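Local structure of calcium homeostasis modulator protein 5 (Homo sapiens, 7D60) at residues S30-L33 / F34-V37; M48-G51 / L52-F56. The protein assembles into undecameric, cone-shaped complexes that may act as large-pore channels, with gating and ion conductance likely regulated by membrane lipids. One frame throughout, in Å; residues are numbered along the deposited sequence.

Contact 1: residues S30-L33 / F34-V37; sequences SERL and FSVV. With PA8 (1,2-dioctanoyl-sn-glycero-3-phosphate), chain P; PA8 (1,2-dioctanoyl-sn-glycero-3-phosphate), chain B.
The Ser35 amide hydrogen-bonds to the carbonyl of Glu31, N to O 3.1 Å at 153°, with weak bonds around it: the Phe34 amide is shared between Ser30 O and Glu31 O, and Val37 N reaches Leu33 O. On one flank of the turn Arg32 carries the contact. Bends at chi2 (-61°) and chi3 (-55°) fold its chain back alongside the helix and bring the guanidinium down beside the following turn. There NH1 lies 2.6 Å from Ser35 OG, but at an angle too poor to count as a hydrogen bond, and NH2 touches the Val36 methyl CG2 at 3.5 Å. A phosphatidic acid molecule lies over one face of the guanidinium, toward its rim: its ester oxygen O7 stands over that face, 2.9 Å from Arg32 NE. The phosphate is farther off, with its O3 4.4 Å from Arg32 NH2, near enough for the opposite charges probably to attract. This is the extracellular end of transmembrane helix S1, where the backbone takes a wider pi-type turn over residues 34-37, and Arg32 and Val37 are both established phosphatidic acid-binding residues. A second lipid uses another side of the helix. Leu33 CD2 meets its acyl carbon C16 at 3.9 Å, while Val37 CG1 lies 3.3 Å from its ester carbonyl oxygen O8. Phe34 turns the edge of its ring to the preceding turn, CD2 lying 3.2 Å from Ser30 O, near the ring plane. Glu31, buried, packs on Trp114 and Val117, and a weak hydrogen bond from Asn121, itself a lipid-binding residue, reaches its carboxylate.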
loop_
_atom_site.group_PDB
_atom_site.type_symbol
_atom_site.label_atom_id
_atom_site.label_comp_id
_atom_site.label_asym_id
_atom_site.label_seq_id
_atom_site.Cartn_x
_atom_site.Cartn_y
_atom_site.Cartn_z
ATOM N N SER A 30 1.730 -13.780 -33.008
ATOM C CA SER A 30 0.946 -13.231 -34.105
ATOM C C SER A 30 0.216 -14.306 -34.890
ATOM O O SER A 30 -0.813 -14.020 -35.508
ATOM C CB SER A 30 1.843 -12.434 -35.052
ATOM O OG SER A 30 1.121 -11.979 -36.179
ATOM N N GLU A 31 0.730 -15.534 -34.886
ATOM C CA GLU A 31 0.039 -16.630 -35.547
ATOM C C GLU A 31 -1.141 -17.127 -34.727
ATOM O O GLU A 31 -2.143 -17.568 -35.297
ATOM C CB GLU A 31 1.013 -17.774 -35.818
ATOM C CG GLU A 31 0.551 -18.736 -36.889
ATOM C CD GLU A 31 -0.224 -19.907 -36.320
ATOM O OE1 GLU A 31 -0.092 -20.178 -35.109
ATOM O OE2 GLU A 31 -0.975 -20.550 -37.080
ATOM N N ARG A 32 -1.047 -17.063 -33.398
ATOM C CA ARG A 32 -2.169 -17.455 -32.558
ATOM C C ARG A 32 -3.287 -16.429 -32.572
ATOM O O ARG A 32 -4.414 -16.757 -32.201
ATOM C CB ARG A 32 -1.703 -17.683 -31.124
ATOM C CG ARG A 32 -0.606 -18.707 -31.007
ATOM C CD ARG A 32 -1.079 -20.043 -31.514
ATOM N NE ARG A 32 -2.292 -20.469 -30.828
ATOM C CZ ARG A 32 -3.337 -21.020 -31.433
ATOM N NH1 ARG A 32 -3.321 -21.216 -32.742
ATOM N NH2 ARG A 32 -4.399 -21.377 -30.725
ATOM N N LEU A 33 -3.000 -15.196 -32.978
ATOM C CA LEU A 33 -4.045 -14.194 -33.100
ATOM C C LEU A 33 -4.785 -14.321 -34.423
ATOM O O LEU A 33 -5.959 -13.954 -34.509
ATOM C CB LEU A 33 -3.436 -12.799 -32.937
ATOM C CG LEU A 33 -4.332 -11.569 -32.803
ATOM C CD1 LEU A 33 -3.772 -10.644 -31.747
ATOM C CD2 LEU A 33 -4.432 -10.833 -34.126
ATOM N N PHE A 34 -4.129 -14.847 -35.455
ATOM C CA PHE A 34 -4.784 -15.011 -36.746
ATOM C C PHE A 34 -5.611 -16.283 -36.809
ATOM O O PHE A 34 -6.672 -16.292 -37.437
ATOM C CB PHE A 34 -3.748 -15.022 -37.868
ATOM C CG PHE A 34 -3.495 -13.677 -38.465
ATOM C CD1 PHE A 34 -4.410 -13.109 -39.332
ATOM C CD2 PHE A 34 -2.341 -12.978 -38.162
ATOM C CE1 PHE A 34 -4.180 -11.865 -39.882
ATOM C CE2 PHE A 34 -2.104 -11.736 -38.709
ATOM C CZ PHE A 34 -3.024 -11.179 -39.570
ATOM N N SER A 35 -5.152 -17.355 -36.173
ATOM C CA SER A 35 -5.837 -18.635 -36.244
ATOM C C SER A 35 -7.013 -18.737 -35.287
ATOM O O SER A 35 -7.910 -19.555 -35.514
ATOM C CB SER A 35 -4.856 -19.770 -35.955
ATOM O OG SER A 35 -4.711 -19.958 -34.563
ATOM N N VAL A 36 -7.032 -17.937 -34.229
ATOM C CA VAL A 36 -8.119 -17.977 -33.261
ATOM C C VAL A 36 -9.209 -16.974 -33.611
ATOM O O VAL A 36 -10.398 -17.300 -33.611
ATOM C CB VAL A 36 -7.551 -17.741 -31.843
ATOM C CG1 VAL A 36 -8.623 -17.267 -30.874
ATOM C CG2 VAL A 36 -6.890 -19.007 -31.328
ATOM N N VAL A 37 -8.821 -15.755 -33.962
ATOM C CA VAL A 37 -9.767 -14.651 -34.048
ATOM C C VAL A 37 -10.272 -14.450 -35.472
ATOM O O VAL A 37 -11.451 -14.162 -35.688
ATOM C CB VAL A 37 -9.106 -13.377 -33.484
ATOM C CG1 VAL A 37 -10.095 -12.257 -33.394
ATOM C CG2 VAL A 37 -8.513 -13.657 -32.118
HETATM O O1 PA8 P . -3.786 -27.335 -29.543
HETATM O O2 PA8 P . -2.725 -27.184 -31.770
HETATM P P1 PA8 P . -3.412 -26.407 -30.672
HETATM O O3 PA8 P . -4.665 -25.767 -31.218
HETATM O O4 PA8 P . -2.391 -25.243 -30.110
HETATM C C1 PA8 P . -1.240 -24.968 -30.856
HETATM C C2 PA8 P . -0.318 -24.044 -30.059
HETATM C C3 PA8 P . 0.944 -23.798 -30.885
HETATM O O5 PA8 P . 2.088 -23.872 -30.075
HETATM C C4 PA8 P . 3.277 -23.531 -30.737
HETATM O O6 PA8 P . 3.267 -23.279 -31.895
HETATM C C5 PA8 P . 4.606 -23.478 -29.988
HETATM C C6 PA8 P . 5.784 -23.576 -30.954
HETATM C C7 PA8 P . 7.050 -22.912 -30.423
HETATM O O7 PA8 P . -0.966 -22.825 -29.821
HETATM C C12 PA8 P . -1.388 -22.579 -28.505
HETATM O O8 PA8 P . -2.291 -23.191 -28.043
HETATM C C13 PA8 P . -0.708 -21.495 -27.670
HETATM C C14 PA8 P . 0.580 -21.974 -27.008
HETATM C C15 PA8 P . 1.809 -21.237 -27.536
HETATM C C16 PA8 P . 3.019 -21.417 -26.622
HETATM C C17 PA8 P . 3.063 -20.396 -25.488
HETATM C C18 PA8 P . 4.245 -19.439 -25.623
HETATM O O1 PA8 B . -14.257 -13.147 -35.475
HETATM O O2 PA8 B . -14.039 -11.957 -37.628
HETATM P P1 PA8 B . -14.289 -11.798 -36.148
HETATM O O3 PA8 B . -15.643 -11.171 -35.930
HETATM O O4 PA8 B . -13.118 -10.836 -35.501
HETATM C C1 PA8 B . -12.298 -10.123 -36.381
HETATM C C2 PA8 B . -11.142 -9.487 -35.608
HETATM C C3 PA8 B . -10.244 -8.755 -36.604
HETATM O O5 PA8 B . -8.891 -8.993 -36.320
HETATM C C4 PA8 B . -8.003 -8.250 -37.114
HETATM O O6 PA8 B . -8.413 -7.553 -37.978
HETATM C C5 PA8 B . -6.495 -8.325 -36.886
HETATM C C6 PA8 B . -5.731 -7.855 -38.122
HETATM C C7 PA8 B . -4.350 -7.297 -37.795
HETATM O O7 PA8 B . -11.647 -8.575 -34.673
HETATM C C12 PA8 B . -11.579 -8.949 -33.322
HETATM O O8 PA8 B . -12.273 -9.813 -32.906
HETATM C C13 PA8 B . -10.635 -8.217 -32.369
HETATM C C14 PA8 B . -9.204 -8.740 -32.430
HETATM C C15 PA8 B . -8.226 -7.691 -32.954
HETATM C C16 PA8 B . -6.776 -8.058 -32.650
HETATM C C17 PA8 B . -6.323 -7.593 -31.268
HETATM C C18 PA8 B . -5.250 -6.511 -31.350
#

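Contact 2: residues M48-G51 / L52-F56; sequences MTYG and LVFLF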
loop_
_atom_site.group_PDB
_atom_site.type_symbol
_atom_site.label_atom_id
_atom_site.label_comp_id
_atom_site.label_asym_id
_atom_site.label_seq_id
_atom_site.Cartn_x
_atom_site.Cartn_y
_atom_site.Cartn_z
ATOM N N MET A 48 -8.952 -24.479 -51.075
ATOM C CA MET A 48 -7.545 -24.490 -51.450
ATOM C C MET A 48 -6.969 -23.084 -51.485
ATOM O O MET A 48 -5.871 -22.854 -50.984
ATOM C CB MET A 48 -7.372 -25.178 -52.799
ATOM C CG MET A 48 -5.942 -25.283 -53.273
ATOM S SD MET A 48 -4.907 -26.302 -52.211
ATOM C CE MET A 48 -4.964 -27.860 -53.086
ATOM N N THR A 49 -7.707 -22.123 -52.040
ATOM C CA THR A 49 -7.207 -20.755 -52.124
ATOM C C THR A 49 -7.229 -20.055 -50.772
ATOM O O THR A 49 -6.359 -19.230 -50.494
ATOM C CB THR A 49 -8.028 -19.971 -53.144
ATOM O OG1 THR A 49 -8.219 -20.775 -54.311
ATOM C CG2 THR A 49 -7.322 -18.697 -53.548
ATOM N N TYR A 50 -8.190 -20.381 -49.916
ATOM C CA TYR A 50 -8.329 -19.666 -48.654
ATOM C C TYR A 50 -7.233 -20.032 -47.661
ATOM O O TYR A 50 -6.710 -19.158 -46.966
ATOM C CB TYR A 50 -9.701 -19.945 -48.053
ATOM C CG TYR A 50 -9.968 -19.242 -46.755
ATOM C CD1 TYR A 50 -9.978 -19.936 -45.565
ATOM C CD2 TYR A 50 -10.222 -17.885 -46.720
ATOM C CE1 TYR A 50 -10.237 -19.302 -44.381
ATOM C CE2 TYR A 50 -10.474 -17.242 -45.535
ATOM C CZ TYR A 50 -10.478 -17.956 -44.370
ATOM O OH TYR A 50 -10.727 -17.325 -43.182
ATOM N N GLY A 51 -6.875 -21.311 -47.572
ATOM C CA GLY A 51 -5.864 -21.711 -46.614
ATOM C C GLY A 51 -4.451 -21.471 -47.076
ATOM O O GLY A 51 -3.551 -21.338 -46.243
ATOM N N LEU A 52 -4.241 -21.400 -48.381
ATOM C CA LEU A 52 -2.931 -21.199 -48.970
ATOM C C LEU A 52 -2.571 -19.725 -49.087
ATOM O O LEU A 52 -1.427 -19.405 -49.409
ATOM C CB LEU A 52 -2.910 -21.873 -50.340
ATOM C CG LEU A 52 -1.672 -22.291 -51.099
ATOM C CD1 LEU A 52 -0.981 -23.333 -50.284
ATOM C CD2 LEU A 52 -2.099 -22.887 -52.410
ATOM N N VAL A 53 -3.523 -18.829 -48.843
ATOM C CA VAL A 53 -3.265 -17.394 -48.766
ATOM C C VAL A 53 -2.894 -16.981 -47.348
ATOM O O VAL A 53 -1.983 -16.180 -47.148
ATOM C CB VAL A 53 -4.495 -16.625 -49.305
ATOM C CG1 VAL A 53 -4.572 -15.215 -48.777
ATOM C CG2 VAL A 53 -4.452 -16.574 -50.810
ATOM N N PHE A 54 -3.522 -17.569 -46.333
ATOM C CA PHE A 54 -3.139 -17.302 -44.950
ATOM C C PHE A 54 -1.775 -17.873 -44.587
ATOM O O PHE A 54 -1.237 -17.525 -43.535
ATOM C CB PHE A 54 -4.183 -17.871 -43.997
ATOM C CG PHE A 54 -5.239 -16.894 -43.592
ATOM C CD1 PHE A 54 -6.306 -16.620 -44.427
ATOM C CD2 PHE A 54 -5.180 -16.272 -42.360
ATOM C CE1 PHE A 54 -7.280 -15.736 -44.047
ATOM C CE2 PHE A 54 -6.153 -15.388 -41.976
ATOM C CZ PHE A 54 -7.204 -15.120 -42.820
ATOM N N LEU A 55 -1.214 -18.743 -45.420
ATOM C CA LEU A 55 0.108 -19.320 -45.228
ATOM C C LEU A 55 1.199 -18.466 -45.865
ATOM O O LEU A 55 2.213 -18.176 -45.228
ATOM C CB LEU A 55 0.127 -20.731 -45.819
ATOM C CG LEU A 55 0.994 -21.850 -45.255
ATOM C CD1 LEU A 55 0.847 -21.957 -43.764
ATOM C CD2 LEU A 55 0.595 -23.143 -45.914
ATOM N N PHE A 56 0.998 -18.039 -47.110
ATOM C CA PHE A 56 2.055 -17.431 -47.902
ATOM C C PHE A 56 1.971 -15.915 -48.016
ATOM O O PHE A 56 2.980 -15.288 -48.342
ATOM C CB PHE A 56 2.061 -18.026 -49.310
ATOM C CG PHE A 56 2.572 -19.427 -49.361
ATOM C CD1 PHE A 56 3.849 -19.724 -48.929
ATOM C CD2 PHE A 56 1.779 -20.451 -49.840
ATOM C CE1 PHE A 56 4.324 -21.016 -48.973
ATOM C CE2 PHE A 56 2.252 -21.744 -49.885
ATOM C CZ PHE A 56 3.523 -22.024 -49.451
#
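Tyr50 and Phe54, one helical turn apart, send their rings out side by side in the same direction. With CG of Tyr50 anti to the backbone N (chi1 -179°), its ring extends beside that of Phe54, and Phe54 CE1 comes 3.8 Å from Tyr50 CE2. The pair is oblique, planes at 54° and centroids 5.3 Å apart; Phe54 CD1 sits over one face of the tyrosine, while the Tyr50 carbonyl oxygen lies near the plane of the Phe54 ring at its edge. Phe39 adds a third ring, edge-to-face with Phe54 and also meeting Tyr50.

The apolar contact between Met48 and Leu52 is looser, with Met48 SD 4.4 Å from Leu52 CD2. Val53, by contrast, lays a methyl on a backbone carbonyl, its CG2 3.3 Å from Thr49 O.

Backbone hydrogen bonds are few and weak here: Leu52 N to Met48 O, 3.4 Å, and Val53 N to Thr49 O, 3.3 Å. Among the polar side-chain ends, the Tyr50 hydroxyl hydrogen-bonds to Gln180 OE1 of a neighbouring subunit, whose Trp184 packs edge-to-face on Phe54. Replacing Tyr50 by an alanine would probably leave that glutamine oxygen without its mate and open a gap beside the Phe54 ring on the side where the tyrosine lay.

At this part of transmembrane helix S2, the packing on the neighbouring subunit of the undecamer thus joins aromatic and apolar surface with a directional polar bond from the tyrosine hydroxyl.

From the N terminus, the chain first runs through contact 1 near the end of helix 15-38, S1, then turns through a short extracellular connection and enters contact 2 near the start of helix 47-68, S2. Each contact spans adjoining turns of a single helix, and neither closes a long loop; they follow in series, without nesting or crossing. Their centres lie 14 Å apart, and they meet where Phe34 CD1 packs on Phe54 CE2 at 3.9 Å. That touch ties S1 to S2 at the extracellular side. Both contacts also pack on Phe124 of helix 123-130, through Glu31 and Leu55, which brings S3 into the same cluster.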